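PDB 3AJF: Non-structural protein 3 from Rice hoja blanca virus, which binds double-stranded RNA and suppresses RNA-mediated gene silencing in the host, and is represented here by its helical domain, which forms a homodimer. Local coordinates for the interface of chains A and B. Sequence-based numbering; all coordinates share one arbitrary frame. Chains: chain A/B, Non-structural protein 3.

The interface of chains A and B. Residues chain A 63-64, 66, 74; chain B 88, 91-93.
A:Leu63 and A:Ser64, in the last turn of helix 49-64, and A:Arg74, opening helix 74-85, meet the end of chain B, where the backbone leaves the 3-10 helix at B:Phe88 and runs extended through B:Leu91 and B:Lys92 to B:Pro93. This patch of the two-fold homodimer interface, which recurs with the chains exchanged, is a compact example of one arginine reading backbone carbonyls from both subunits. The A:Arg74 chain, bent at its third torsion (chi3 73°), turns the guanidinium side-on to B:Phe88. NE, 3.1 Å from the carbonyl O of B:Phe88, approaches nearly along the C=O axis, while NH2, 3.0 Å from the same O, uses a lone pair in the carbonyl plane. NH2 also donates within its own chain to the carbonyl O of A:Leu63 at 2.7 Å, in a nearly straight bond (169° at H). Both acceptors lie close to the guanidinium plane, so the three bonds fix the rotation of that flat group, and the one to A:Leu63 O ties the end of helix 49-64 to the start of helix 74-85. Its two faces are flanked as well: B:Lys92 CG lies over one face and A:Leu63 CD2 over the opposite one, each toward the rim. The lysine thus contributes its aliphatic stem, the extended chain keeping its ammonium NZ 6.2 Å from A:Arg74 NE. Next to the polar grip, A:Leu63 CB sits over one face of the B:Phe88 ring, toward the rim. B:Pro93 packs against the helix end, its ring CG 3.6 Å from the A:Ser64 carbonyl O. Beyond the phenyl rim, on the same face as A:Leu63 CB, A:Ser64 CB rests 3.7 Å from B:Phe88 CE1.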
ATOM      1  N   LEU A  63       1.237  10.118   1.206  1.00 14.90           N
ATOM      2  CA  LEU A  63       1.594   9.944   2.619  1.00 15.04           C
ATOM      3  C   LEU A  63       3.083  10.179   2.891  1.00 14.45           C
ATOM      4  O   LEU A  63       3.466  10.592   3.994  1.00 16.34           O
ATOM      5  CB  LEU A  63       1.213   8.536   3.096  1.00 13.69           C
ATOM      6  CG  LEU A  63      -0.289   8.269   3.191  1.00 13.86           C
ATOM      7  CD1 LEU A  63      -0.625   6.749   3.219  1.00 14.77           C
ATOM      8  CD2 LEU A  63      -0.818   8.999   4.432  1.00 13.15           C
ATOM      9  N   SER A  64       3.919   9.869   1.916  1.00 14.00           N
ATOM     10  CA  SER A  64       5.356   9.865   2.141  1.00 14.88           C
ATOM     11  C   SER A  64       6.012  11.170   1.700  1.00 16.44           C
ATOM     12  O   SER A  64       7.094  11.507   2.189  1.00 15.87           O
ATOM     13  CB  SER A  64       5.998   8.673   1.428  1.00 15.08           C
ATOM     14  OG  SER A  64       5.862   8.757   0.010  1.00 14.59           O
ATOM     15  N   LYS A  66       3.942  14.259   0.238  1.00 19.00           N
ATOM     16  CA  LYS A  66       3.087  15.453   0.153  1.00 21.36           C
ATOM     17  C   LYS A  66       3.049  16.170   1.491  1.00 23.65           C
ATOM     18  O   LYS A  66       2.402  15.726   2.436  1.00 25.06           O
ATOM     19  CB  LYS A  66       1.661  15.105  -0.311  1.00 20.88           C
ATOM     20  CG  LYS A  66       0.790  16.313  -0.639  1.00 21.36           C
ATOM     21  CD  LYS A  66      -0.592  15.903  -1.168  1.00 21.92           C
ATOM     22  CE  LYS A  66      -1.610  17.046  -1.037  1.00 21.87           C
ATOM     23  NZ  LYS A  66      -1.237  18.170  -1.930  1.00 21.82           N
ATOM     24  N   ARG A  74      -4.645  11.587   7.249  1.00 17.01           N
ATOM     25  CA  ARG A  74      -3.604  10.550   7.309  1.00 17.10           C
ATOM     26  C   ARG A  74      -4.134   9.156   7.646  1.00 16.67           C
ATOM     27  O   ARG A  74      -3.712   8.163   7.032  1.00 16.70           O
ATOM     28  CB  ARG A  74      -2.422  10.928   8.233  1.00 17.93           C
ATOM     29  CG  ARG A  74      -1.678  12.222   7.843  1.00 16.85           C
ATOM     30  CD  ARG A  74      -0.326  12.298   8.548  1.00 16.39           C
ATOM     31  NE  ARG A  74       0.600  11.337   7.951  1.00 14.21           N
ATOM     32  CZ  ARG A  74       1.226  11.498   6.789  1.00 12.03           C
ATOM     33  NH1 ARG A  74       1.111  12.629   6.111  1.00 12.99           N
ATOM     34  NH2 ARG A  74       2.020  10.539   6.324  1.00 13.13           N
TER
ATOM     35  N   PHE B  88       2.468   4.956   8.411  1.00 15.53           N
ATOM     36  CA  PHE B  88       2.287   6.285   7.806  1.00 16.64           C
ATOM     37  C   PHE B  88       1.340   7.195   8.591  1.00 17.61           C
ATOM     38  O   PHE B  88       1.345   8.407   8.385  1.00 18.43           O
ATOM     39  CB  PHE B  88       1.810   6.245   6.335  1.00 14.71           C
ATOM     40  CG  PHE B  88       2.916   5.988   5.335  1.00 16.46           C
ATOM     41  CD1 PHE B  88       4.045   6.804   5.288  1.00 14.96           C
ATOM     42  CD2 PHE B  88       2.818   4.943   4.435  1.00 13.64           C
ATOM     43  CE1 PHE B  88       5.056   6.582   4.365  1.00 15.50           C
ATOM     44  CE2 PHE B  88       3.853   4.707   3.499  1.00 17.37           C
ATOM     45  CZ  PHE B  88       4.964   5.532   3.470  1.00 12.39           C
ATOM     46  N   LEU B  91       4.029   8.717  10.812  1.00 23.68           N
ATOM     47  CA  LEU B  91       5.284   9.009  10.123  1.00 24.77           C
ATOM     48  C   LEU B  91       5.060   9.919   8.897  1.00 25.14           C
ATOM     49  O   LEU B  91       4.665   9.453   7.824  1.00 24.03           O
ATOM     50  CB  LEU B  91       5.977   7.691   9.760  1.00 23.34           C
ATOM     51  CG  LEU B  91       7.397   7.648   9.231  1.00 24.55           C
ATOM     52  CD1 LEU B  91       8.406   8.013  10.332  1.00 27.34           C
ATOM     53  CD2 LEU B  91       7.645   6.230   8.680  1.00 22.90           C
ATOM     54  N   LYS B  92       5.285  11.216   9.090  1.00 27.19           N
ATOM     55  CA  LYS B  92       4.946  12.277   8.115  1.00 28.80           C
ATOM     56  C   LYS B  92       6.205  12.822   7.433  1.00 28.90           C
ATOM     57  O   LYS B  92       7.273  12.782   8.038  1.00 28.93           O
ATOM     58  CB  LYS B  92       4.347  13.488   8.843  1.00 30.79           C
ATOM     59  CG  LYS B  92       3.178  13.237   9.766  1.00 33.61           C
ATOM     60  CD  LYS B  92       2.716  14.551  10.298  1.00 36.30           C
ATOM     61  CE  LYS B  92       1.822  14.411  11.508  1.00 41.14           C
ATOM     62  NZ  LYS B  92       1.656  15.749  12.204  1.00 42.87           N
ATOM     63  N   PRO B  93       6.079  13.419   6.221  1.00 29.07           N
ATOM     64  CA  PRO B  93       7.254  14.095   5.646  1.00 30.15           C
ATOM     65  C   PRO B  93       7.750  15.252   6.542  1.00 32.64           C
ATOM     66  O   PRO B  93       6.930  16.013   7.084  1.00 33.95           O
ATOM     67  CB  PRO B  93       6.750  14.668   4.318  1.00 30.94           C
ATOM     68  CG  PRO B  93       5.418  14.065   4.065  1.00 29.48           C
ATOM     69  CD  PRO B  93       4.894  13.505   5.354  1.00 28.57           C
TER